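Long-range contacts in beta-Ala-His dipeptidase (Homo sapiens, PDB 3DLJ), which hydrolyses the peptide bond of Xaa-His dipeptides, carnosine and anserine above all, as a secreted homodimeric metalloenzyme with two zinc ions per subunit: residues A[202-210]-A[443-453]; A[216-224]-A[395-405]. All coordinates share one frame; numbering follows the deposited sequence.

Interaction 1 of 2, residues A[202-210]-A[443-453]. With ZN (zinc ion), chain D.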
loop_
_atom_site.group_PDB
_atom_site.type_symbol
_atom_site.label_atom_id
_atom_site.label_comp_id
_atom_site.label_asym_id
_atom_site.label_seq_id
_atom_site.Cartn_x
_atom_site.Cartn_y
_atom_site.Cartn_z
ATOM N N ILE A 202 -8.556 -1.072 -15.575
ATOM C CA ILE A 202 -8.280 -0.245 -14.381
ATOM C C ILE A 202 -6.801 -0.321 -14.006
ATOM O O ILE A 202 -6.224 -1.396 -14.007
ATOM C CB ILE A 202 -9.166 -0.653 -13.159
ATOM C CG1 ILE A 202 -10.659 -0.437 -13.477
ATOM C CG2 ILE A 202 -8.739 0.083 -11.872
ATOM C CD1 ILE A 202 -11.624 -1.170 -12.542
ATOM N N VAL A 203 -6.206 0.834 -13.701
ATOM C CA VAL A 203 -4.793 0.937 -13.331
ATOM C C VAL A 203 -4.637 1.399 -11.879
ATOM O O VAL A 203 -5.372 2.265 -11.400
ATOM C CB VAL A 203 -4.023 1.934 -14.264
ATOM C CG1 VAL A 203 -2.557 2.114 -13.806
ATOM C CG2 VAL A 203 -4.072 1.481 -15.696
ATOM N N ILE A 204 -3.685 0.784 -11.184
ATOM C CA ILE A 204 -3.265 1.198 -9.846
ATOM C C ILE A 204 -1.749 1.320 -9.901
ATOM O O ILE A 204 -1.071 0.450 -10.450
ATOM C CB ILE A 204 -3.679 0.171 -8.738
ATOM C CG1 ILE A 204 -5.208 -0.041 -8.706
ATOM C CG2 ILE A 204 -3.111 0.581 -7.324
ATOM C CD1 ILE A 204 -5.673 -1.166 -7.736
ATOM N N SER A 205 -1.225 2.400 -9.343
ATOM C CA SER A 205 0.204 2.589 -9.248
ATOM C C SER A 205 0.557 2.909 -7.796
ATOM O O SER A 205 0.717 4.075 -7.415
ATOM C CB SER A 205 0.646 3.725 -10.187
ATOM O OG SER A 205 2.062 3.810 -10.293
ATOM N N ASP A 206 0.684 1.880 -6.971
ATOM C CA ASP A 206 0.938 2.109 -5.557
ATOM C C ASP A 206 1.751 0.976 -4.981
ATOM O O ASP A 206 1.360 0.325 -4.008
ATOM C CB ASP A 206 -0.384 2.275 -4.809
ATOM C CG ASP A 206 -0.206 2.901 -3.413
ATOM O OD1 ASP A 206 0.935 3.321 -3.067
ATOM O OD2 ASP A 206 -1.220 2.945 -2.658
ATOM N N ASN A 207 2.894 0.733 -5.601
ATOM C CA ASN A 207 3.755 -0.386 -5.235
ATOM C C ASN A 207 5.141 -0.193 -5.805
ATOM O O ASN A 207 5.371 0.744 -6.580
ATOM C CB ASN A 207 3.137 -1.738 -5.624
ATOM C CG ASN A 207 2.673 -1.795 -7.063
ATOM O OD1 ASN A 207 1.801 -1.028 -7.516
ATOM N ND2 ASN A 207 3.221 -2.749 -7.785
ATOM N N LEU A 208 6.071 -1.044 -5.381
ATOM C CA LEU A 208 7.480 -0.827 -5.622
ATOM C C LEU A 208 8.120 -1.887 -6.530
ATOM O O LEU A 208 7.654 -3.030 -6.603
ATOM C CB LEU A 208 8.218 -0.802 -4.282
ATOM C CG LEU A 208 7.650 0.052 -3.143
ATOM C CD1 LEU A 208 8.591 -0.013 -1.971
ATOM C CD2 LEU A 208 7.386 1.493 -3.565
ATOM N N TRP A 209 9.197 -1.491 -7.207
ATOM C CA TRP A 209 10.072 -2.439 -7.901
ATOM C C TRP A 209 10.836 -3.226 -6.845
ATOM O O TRP A 209 10.746 -2.919 -5.666
ATOM C CB TRP A 209 11.059 -1.742 -8.838
ATOM C CG TRP A 209 10.465 -0.806 -9.865
ATOM C CD1 TRP A 209 9.188 -0.801 -10.353
ATOM C CD2 TRP A 209 11.146 0.263 -10.522
ATOM N NE1 TRP A 209 9.031 0.217 -11.268
ATOM C CE2 TRP A 209 10.216 0.887 -11.386
ATOM C CE3 TRP A 209 12.453 0.769 -10.451
ATOM C CZ2 TRP A 209 10.552 1.982 -12.189
ATOM C CZ3 TRP A 209 12.791 1.866 -11.256
ATOM C CH2 TRP A 209 11.838 2.460 -12.114
ATOM N N ILE A 210 11.569 -4.250 -7.264
ATOM C CA ILE A 210 12.360 -5.047 -6.321
ATOM C C ILE A 210 13.865 -4.818 -6.552
ATOM O O ILE A 210 14.677 -4.996 -5.659
ATOM C CB ILE A 210 11.934 -6.566 -6.327
ATOM C CG1 ILE A 210 12.461 -7.310 -5.080
ATOM C CG2 ILE A 210 12.319 -7.266 -7.657
ATOM C CD1 ILE A 210 11.542 -7.214 -3.822
ATOM N N VAL A 443 -7.534 -5.343 -13.413
ATOM C CA VAL A 443 -6.649 -4.376 -12.732
ATOM C C VAL A 443 -5.175 -4.649 -13.094
ATOM O O VAL A 443 -4.710 -5.797 -13.004
ATOM C CB VAL A 443 -6.885 -4.344 -11.180
ATOM C CG1 VAL A 443 -5.667 -3.843 -10.431
ATOM C CG2 VAL A 443 -8.054 -3.446 -10.824
ATOM N N VAL A 444 -4.469 -3.609 -13.533
ATOM C CA VAL A 444 -3.027 -3.715 -13.788
ATOM C C VAL A 444 -2.232 -2.879 -12.778
ATOM O O VAL A 444 -2.484 -1.682 -12.599
ATOM C CB VAL A 444 -2.657 -3.327 -15.261
ATOM C CG1 VAL A 444 -3.219 -1.961 -15.621
ATOM C CG2 VAL A 444 -1.143 -3.356 -15.484
ATOM N N LEU A 445 -1.277 -3.511 -12.113
ATOM C CA LEU A 445 -0.440 -2.784 -11.164
ATOM C C LEU A 445 0.873 -2.336 -11.791
ATOM O O LEU A 445 1.737 -3.149 -12.107
ATOM C CB LEU A 445 -0.185 -3.593 -9.882
ATOM C CG LEU A 445 -1.382 -4.208 -9.162
ATOM C CD1 LEU A 445 -0.857 -5.048 -8.031
ATOM C CD2 LEU A 445 -2.338 -3.160 -8.642
ATOM N N ILE A 446 1.012 -1.024 -11.960
ATOM C CA ILE A 446 2.233 -0.437 -12.512
ATOM C C ILE A 446 3.008 0.300 -11.410
ATOM O O ILE A 446 2.706 1.438 -11.094
ATOM C CB ILE A 446 1.930 0.509 -13.709
ATOM C CG1 ILE A 446 0.946 -0.174 -14.688
ATOM C CG2 ILE A 446 3.221 0.898 -14.409
ATOM C CD1 ILE A 446 0.509 0.680 -15.881
ATOM N N PRO A 447 4.018 -0.362 -10.835
ATOM C CA PRO A 447 4.802 0.237 -9.771
ATOM C C PRO A 447 5.667 1.378 -10.313
ATOM O O PRO A 447 6.270 1.221 -11.364
ATOM C CB PRO A 447 5.661 -0.933 -9.262
ATOM C CG PRO A 447 5.735 -1.917 -10.414
ATOM C CD PRO A 447 4.478 -1.722 -11.206
ATOM N N LEU A 448 5.683 2.526 -9.616
ATOM C CA LEU A 448 6.628 3.616 -9.923
ATOM C C LEU A 448 7.737 3.730 -8.879
ATOM O O LEU A 448 8.808 4.293 -9.153
ATOM C CB LEU A 448 5.928 4.981 -10.070
ATOM C CG LEU A 448 5.054 5.320 -11.282
ATOM C CD1 LEU A 448 5.003 6.842 -11.495
ATOM C CD2 LEU A 448 5.569 4.640 -12.497
ATOM N N GLY A 449 7.492 3.179 -7.695
ATOM C CA GLY A 449 8.439 3.283 -6.600
ATOM C C GLY A 449 9.660 2.390 -6.681
ATOM O O GLY A 449 9.620 1.315 -7.273
ATOM N N ALA A 450 10.764 2.846 -6.095
ATOM C CA ALA A 450 11.929 1.985 -5.935
ATOM C C ALA A 450 11.772 1.164 -4.674
ATOM O O ALA A 450 11.034 1.534 -3.759
ATOM C CB ALA A 450 13.248 2.778 -5.912
ATOM N N VAL A 451 12.508 0.064 -4.634
ATOM C CA VAL A 451 12.490 -0.911 -3.538
ATOM C C VAL A 451 12.777 -0.255 -2.192
ATOM O O VAL A 451 12.255 -0.686 -1.155
ATOM C CB VAL A 451 13.518 -2.070 -3.859
ATOM C CG1 VAL A 451 14.974 -1.578 -3.808
ATOM C CG2 VAL A 451 13.296 -3.280 -2.963
ATOM N N ASP A 452 13.579 0.815 -2.208
ATOM C CA ASP A 452 13.996 1.469 -0.973
ATOM C C ASP A 452 13.274 2.799 -0.647
ATOM O O ASP A 452 13.779 3.628 0.115
ATOM C CB ASP A 452 15.508 1.647 -0.972
ATOM C CG ASP A 452 15.999 2.626 -2.052
ATOM O OD1 ASP A 452 15.249 2.951 -2.991
ATOM O OD2 ASP A 452 17.155 3.073 -1.942
ATOM N N ASP A 453 12.077 2.976 -1.200
ATOM C CA ASP A 453 11.314 4.222 -1.034
ATOM C C ASP A 453 10.850 4.459 0.389
ATOM O O ASP A 453 10.642 5.594 0.770
ATOM C CB ASP A 453 10.138 4.275 -2.007
ATOM C CG ASP A 453 10.542 4.768 -3.416
ATOM O OD1 ASP A 453 11.722 5.004 -3.684
ATOM O OD2 ASP A 453 9.671 4.929 -4.281
HETATM ZN ZN ZN D . -0.985 3.714 -0.997
HETATM O O HOH W 1 3.722 3.180 -7.721
#
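Val443 opens the contact by setting CG2 against CG2 of Ile202, while its CG1 branch meets CD1 of Ile204. Val444 then pairs with Val203 in parallel register: its N donates to Ile202 O (2.9 Å) and its O accepts from Ile204 N (3.1 Å). The two valines lie alongside each other on one face of the sheet; on the other, Leu445 CD2 packs on Ile204 CB. Ile446 N continues the ladder to Ile204 O, and Ile446 O takes the hydroxyl of Ser205 almost head-on, OG to O 2.6 Å, a reach that OG makes by standing anti to the backbone N (chi1 -171°). Pro447 CB packs obliquely against the Asn207 amide, 3.4 Å from ND2, and Pro447 O receives Trp209 NE1 (2.9 Å) from well above the carbonyl plane. Leu448 N donates to a water that in turn donates to Ser205 OG and Asn207 O, linking the chains just past the strand ends. Gly449 O lies over one indole face, toward its rim, while accepting Trp209 N (2.8 Å). Beyond, Val451 CB rests on Trp209 O at 3.4 Å. This parallel pair belongs to the mixed sheet of the M20 catalytic domain, where the loop following strand 201-204 presents Asp206 OD2 to a zinc ion shared with His110 and Asp143.

Interaction 2 of 2, residues A[216-224]-A[395-405]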
loop_
_atom_site.group_PDB
_atom_site.type_symbol
_atom_site.label_atom_id
_atom_site.label_comp_id
_atom_site.label_asym_id
_atom_site.label_seq_id
_atom_site.Cartn_x
_atom_site.Cartn_y
_atom_site.Cartn_z
ATOM N N ALA A 216 9.292 -3.046 -13.274
ATOM C CA ALA A 216 8.466 -4.198 -13.000
ATOM C C ALA A 216 7.029 -3.957 -13.380
ATOM O O ALA A 216 6.600 -2.801 -13.532
ATOM C CB ALA A 216 8.562 -4.555 -11.525
ATOM N N ILE A 217 6.312 -5.065 -13.558
ATOM C CA ILE A 217 4.857 -5.080 -13.539
ATOM C C ILE A 217 4.433 -6.121 -12.500
ATOM O O ILE A 217 5.005 -7.213 -12.447
ATOM C CB ILE A 217 4.235 -5.408 -14.937
ATOM C CG1 ILE A 217 4.456 -4.261 -15.916
ATOM C CG2 ILE A 217 2.737 -5.600 -14.831
ATOM C CD1 ILE A 217 4.617 -4.729 -17.359
ATOM N N THR A 218 3.431 -5.779 -11.690
ATOM C CA THR A 218 3.031 -6.588 -10.541
ATOM C C THR A 218 1.676 -7.231 -10.805
ATOM O O THR A 218 0.710 -6.547 -11.153
ATOM C CB THR A 218 3.025 -5.719 -9.264
ATOM O OG1 THR A 218 4.304 -5.062 -9.141
ATOM C CG2 THR A 218 2.725 -6.550 -7.995
ATOM N N TYR A 219 1.607 -8.553 -10.660
ATOM C CA TYR A 219 0.414 -9.309 -11.046
ATOM C C TYR A 219 -0.169 -10.173 -9.928
ATOM O O TYR A 219 -1.159 -10.886 -10.149
ATOM C CB TYR A 219 0.700 -10.191 -12.266
ATOM C CG TYR A 219 1.630 -11.358 -11.994
ATOM C CD1 TYR A 219 1.125 -12.618 -11.610
ATOM C CD2 TYR A 219 3.012 -11.219 -12.146
ATOM C CE1 TYR A 219 1.981 -13.686 -11.366
ATOM C CE2 TYR A 219 3.867 -12.280 -11.914
ATOM C CZ TYR A 219 3.348 -13.508 -11.528
ATOM O OH TYR A 219 4.205 -14.552 -11.297
ATOM N N GLY A 220 0.450 -10.126 -8.753
ATOM C CA GLY A 220 -0.075 -10.835 -7.601
ATOM C C GLY A 220 0.323 -10.204 -6.298
ATOM O O GLY A 220 1.398 -9.629 -6.195
ATOM N N THR A 221 -0.556 -10.313 -5.302
ATOM C CA THR A 221 -0.330 -9.737 -3.974
ATOM C C THR A 221 -0.647 -10.753 -2.864
ATOM O O THR A 221 -1.398 -11.680 -3.069
ATOM C CB THR A 221 -1.197 -8.447 -3.738
ATOM O OG1 THR A 221 -2.586 -8.777 -3.857
ATOM C CG2 THR A 221 -0.863 -7.343 -4.734
ATOM N N ARG A 222 -0.103 -10.566 -1.668
ATOM C CA ARG A 222 -0.493 -11.442 -0.572
ATOM C C ARG A 222 -1.788 -10.953 0.079
ATOM O O ARG A 222 -2.137 -9.796 -0.047
ATOM C CB ARG A 222 0.626 -11.565 0.459
ATOM C CG ARG A 222 1.839 -12.324 -0.034
ATOM C CD ARG A 222 2.644 -12.865 1.141
ATOM N NE ARG A 222 3.471 -11.803 1.696
ATOM C CZ ARG A 222 4.563 -11.971 2.429
ATOM N NH1 ARG A 222 5.036 -13.196 2.748
ATOM N NH2 ARG A 222 5.191 -10.890 2.822
ATOM N N GLY A 223 -2.506 -11.860 0.741
ATOM C CA GLY A 223 -3.568 -11.485 1.660
ATOM C C GLY A 223 -2.995 -11.043 3.000
ATOM O O GLY A 223 -1.767 -10.921 3.161
ATOM N N ASN A 224 -3.884 -10.779 3.958
ATOM C CA ASN A 224 -3.456 -10.435 5.307
ATOM C C ASN A 224 -4.469 -10.799 6.389
ATOM O O ASN A 224 -5.666 -10.848 6.141
ATOM C CB ASN A 224 -3.043 -8.950 5.432
ATOM C CG ASN A 224 -2.027 -8.725 6.575
ATOM O OD1 ASN A 224 -1.561 -9.680 7.193
ATOM N ND2 ASN A 224 -1.688 -7.483 6.842
ATOM N N PRO A 395 -5.564 -13.260 -0.832
ATOM C CA PRO A 395 -4.613 -12.793 -1.844
ATOM C C PRO A 395 -5.258 -12.558 -3.205
ATOM O O PRO A 395 -6.359 -13.042 -3.484
ATOM C CB PRO A 395 -3.584 -13.923 -1.917
ATOM C CG PRO A 395 -4.221 -15.072 -1.342
ATOM C CD PRO A 395 -5.293 -14.649 -0.417
ATOM N N TRP A 396 -4.570 -11.803 -4.039
ATOM C CA TRP A 396 -5.075 -11.446 -5.334
ATOM C C TRP A 396 -4.026 -11.817 -6.369
ATOM O O TRP A 396 -2.822 -11.688 -6.127
ATOM C CB TRP A 396 -5.394 -9.950 -5.364
ATOM C CG TRP A 396 -5.634 -9.348 -6.757
ATOM C CD1 TRP A 396 -6.842 -9.185 -7.394
ATOM C CD2 TRP A 396 -4.644 -8.809 -7.643
ATOM N NE1 TRP A 396 -6.658 -8.594 -8.620
ATOM C CE2 TRP A 396 -5.320 -8.353 -8.800
ATOM C CE3 TRP A 396 -3.252 -8.672 -7.575
ATOM C CZ2 TRP A 396 -4.639 -7.757 -9.884
ATOM C CZ3 TRP A 396 -2.581 -8.080 -8.645
ATOM C CH2 TRP A 396 -3.274 -7.632 -9.784
ATOM N N ILE A 397 -4.512 -12.290 -7.514
ATOM C CA ILE A 397 -3.703 -12.627 -8.682
ATOM C C ILE A 397 -4.396 -12.124 -9.944
ATOM O O ILE A 397 -5.611 -12.319 -10.114
ATOM C CB ILE A 397 -3.498 -14.158 -8.808
ATOM C CG1 ILE A 397 -2.352 -14.484 -9.772
ATOM C CG2 ILE A 397 -4.801 -14.859 -9.216
ATOM C CD1 ILE A 397 -1.004 -14.647 -9.078
ATOM N N ALA A 398 -3.636 -11.475 -10.824
ATOM C CA ALA A 398 -4.142 -11.121 -12.141
ATOM C C ALA A 398 -3.759 -12.198 -13.144
ATOM O O ALA A 398 -2.865 -13.017 -12.889
ATOM C CB ALA A 398 -3.608 -9.769 -12.584
ATOM N N ASN A 399 -4.463 -12.209 -14.278
ATOM C CA ASN A 399 -4.041 -13.001 -15.418
ATOM C C ASN A 399 -2.977 -12.199 -16.159
ATOM O O ASN A 399 -3.281 -11.163 -16.772
ATOM C CB ASN A 399 -5.227 -13.323 -16.329
ATOM N N ILE A 400 -1.723 -12.650 -16.052
ATOM C CA ILE A 400 -0.630 -12.114 -16.870
ATOM C C ILE A 400 -0.978 -12.351 -18.358
ATOM O O ILE A 400 -1.745 -13.277 -18.689
ATOM C CB ILE A 400 0.723 -12.772 -16.515
ATOM N N ASP A 401 -0.455 -11.507 -19.246
ATOM C CA ASP A 401 -0.795 -11.601 -20.668
ATOM C C ASP A 401 -2.279 -11.270 -20.940
ATOM O O ASP A 401 -2.818 -11.598 -22.000
ATOM C CB ASP A 401 -0.404 -12.977 -21.244
ATOM N N ASP A 402 -2.933 -10.617 -19.979
ATOM C CA ASP A 402 -4.189 -9.911 -20.247
ATOM C C ASP A 402 -3.841 -8.671 -21.086
ATOM O O ASP A 402 -2.671 -8.269 -21.151
ATOM C CB ASP A 402 -4.889 -9.506 -18.940
ATOM N N THR A 403 -4.839 -8.070 -21.729
ATOM C CA THR A 403 -4.591 -6.930 -22.621
ATOM C C THR A 403 -4.017 -5.706 -21.875
ATOM O O THR A 403 -3.088 -5.059 -22.366
ATOM C CB THR A 403 -5.844 -6.564 -23.470
ATOM N N GLN A 404 -4.553 -5.409 -20.690
ATOM C CA GLN A 404 -3.978 -4.391 -19.801
ATOM C C GLN A 404 -2.490 -4.663 -19.483
ATOM O O GLN A 404 -1.675 -3.730 -19.469
ATOM C CB GLN A 404 -4.789 -4.297 -18.494
ATOM N N TYR A 405 -2.154 -5.937 -19.241
ATOM C CA TYR A 405 -0.779 -6.358 -18.904
ATOM C C TYR A 405 0.223 -6.216 -20.049
ATOM O O TYR A 405 1.364 -5.825 -19.816
ATOM C CB TYR A 405 -0.735 -7.753 -18.212
ATOM C CG TYR A 405 -0.963 -7.597 -16.721
ATOM C CD1 TYR A 405 0.107 -7.428 -15.843
ATOM C CD2 TYR A 405 -2.251 -7.518 -16.201
ATOM C CE1 TYR A 405 -0.100 -7.229 -14.478
ATOM C CE2 TYR A 405 -2.470 -7.318 -14.848
ATOM C CZ TYR A 405 -1.396 -7.167 -13.987
ATOM O OH TYR A 405 -1.624 -6.948 -12.645
#
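Tyr405 reaches back from the start of helix 403-416 so that its phenol slides past Ile217 in the opposite direction, with ring atom CE1 3.3 Å from Ile217 CG2. Its hydroxyl donates to Thr218 O (OH to O 2.8 Å), the carbonyl oxygen lying at the edge of the ring, in its plane. The same oxygen is in weak hydrogen-bonding contact with Leu445 N.

Trp396 swings its indole away from its own backbone N (chi1 166°) and back along the partner strand, which brings CZ3 to 3.4 Å from Tyr219 C. Thr221 crosses it obliquely; its OG1 is 3.4 Å from Trp396 CB and its methyl CG2 approaches CE3. Tyr219 and Ile397 instead run side by side and point the same way, Ile397 CD1 being 3.9 Å from both CD1 and CE1 of the phenol.

Between these groups runs a short antiparallel ladder. Ala398 N meets Tyr219 O at 2.6 Å in a nearly straight bond (178°), Thr221 N gives to Trp396 O, and the return bond from Trp396 N to Thr221 O is weak. Thr221 and Trp396 thus form the hydrogen-bonded pair, Gly220 and Ile397 the non-hydrogen-bonded one, where Gly220 CA lies 3.2 Å from Trp396 O. Polar bonding falls mainly to the backbone, whereas the aromatic groups contribute chiefly apolar packing; the Tyr405 hydroxyl is the exception, tying the helix start to a strand carbonyl.

Overall arrangement
The centres of the two contacts lie about 11 Å apart. Strands 201-204 and 216-232 follow each other in the chain, so the order is 202-210, 216-224, 395-405, 443-453, with interaction 2 enclosed by interaction 1. Interaction 1 lies in the six-stranded sheet that includes 104-110 and 201-204 and counts 444-445 as its last strand; interaction 2 lies in a second mixed sheet, where 216-232 pairs with 346-355, 384-397 and 421-425. Leu445 O and Thr218 N, 3.2 Å apart and probably hydrogen-bonded, link the two. Only interaction 1 holds a zinc ligand, but the Thr221 side chain of interaction 2 is still about 12 Å from a zinc ion.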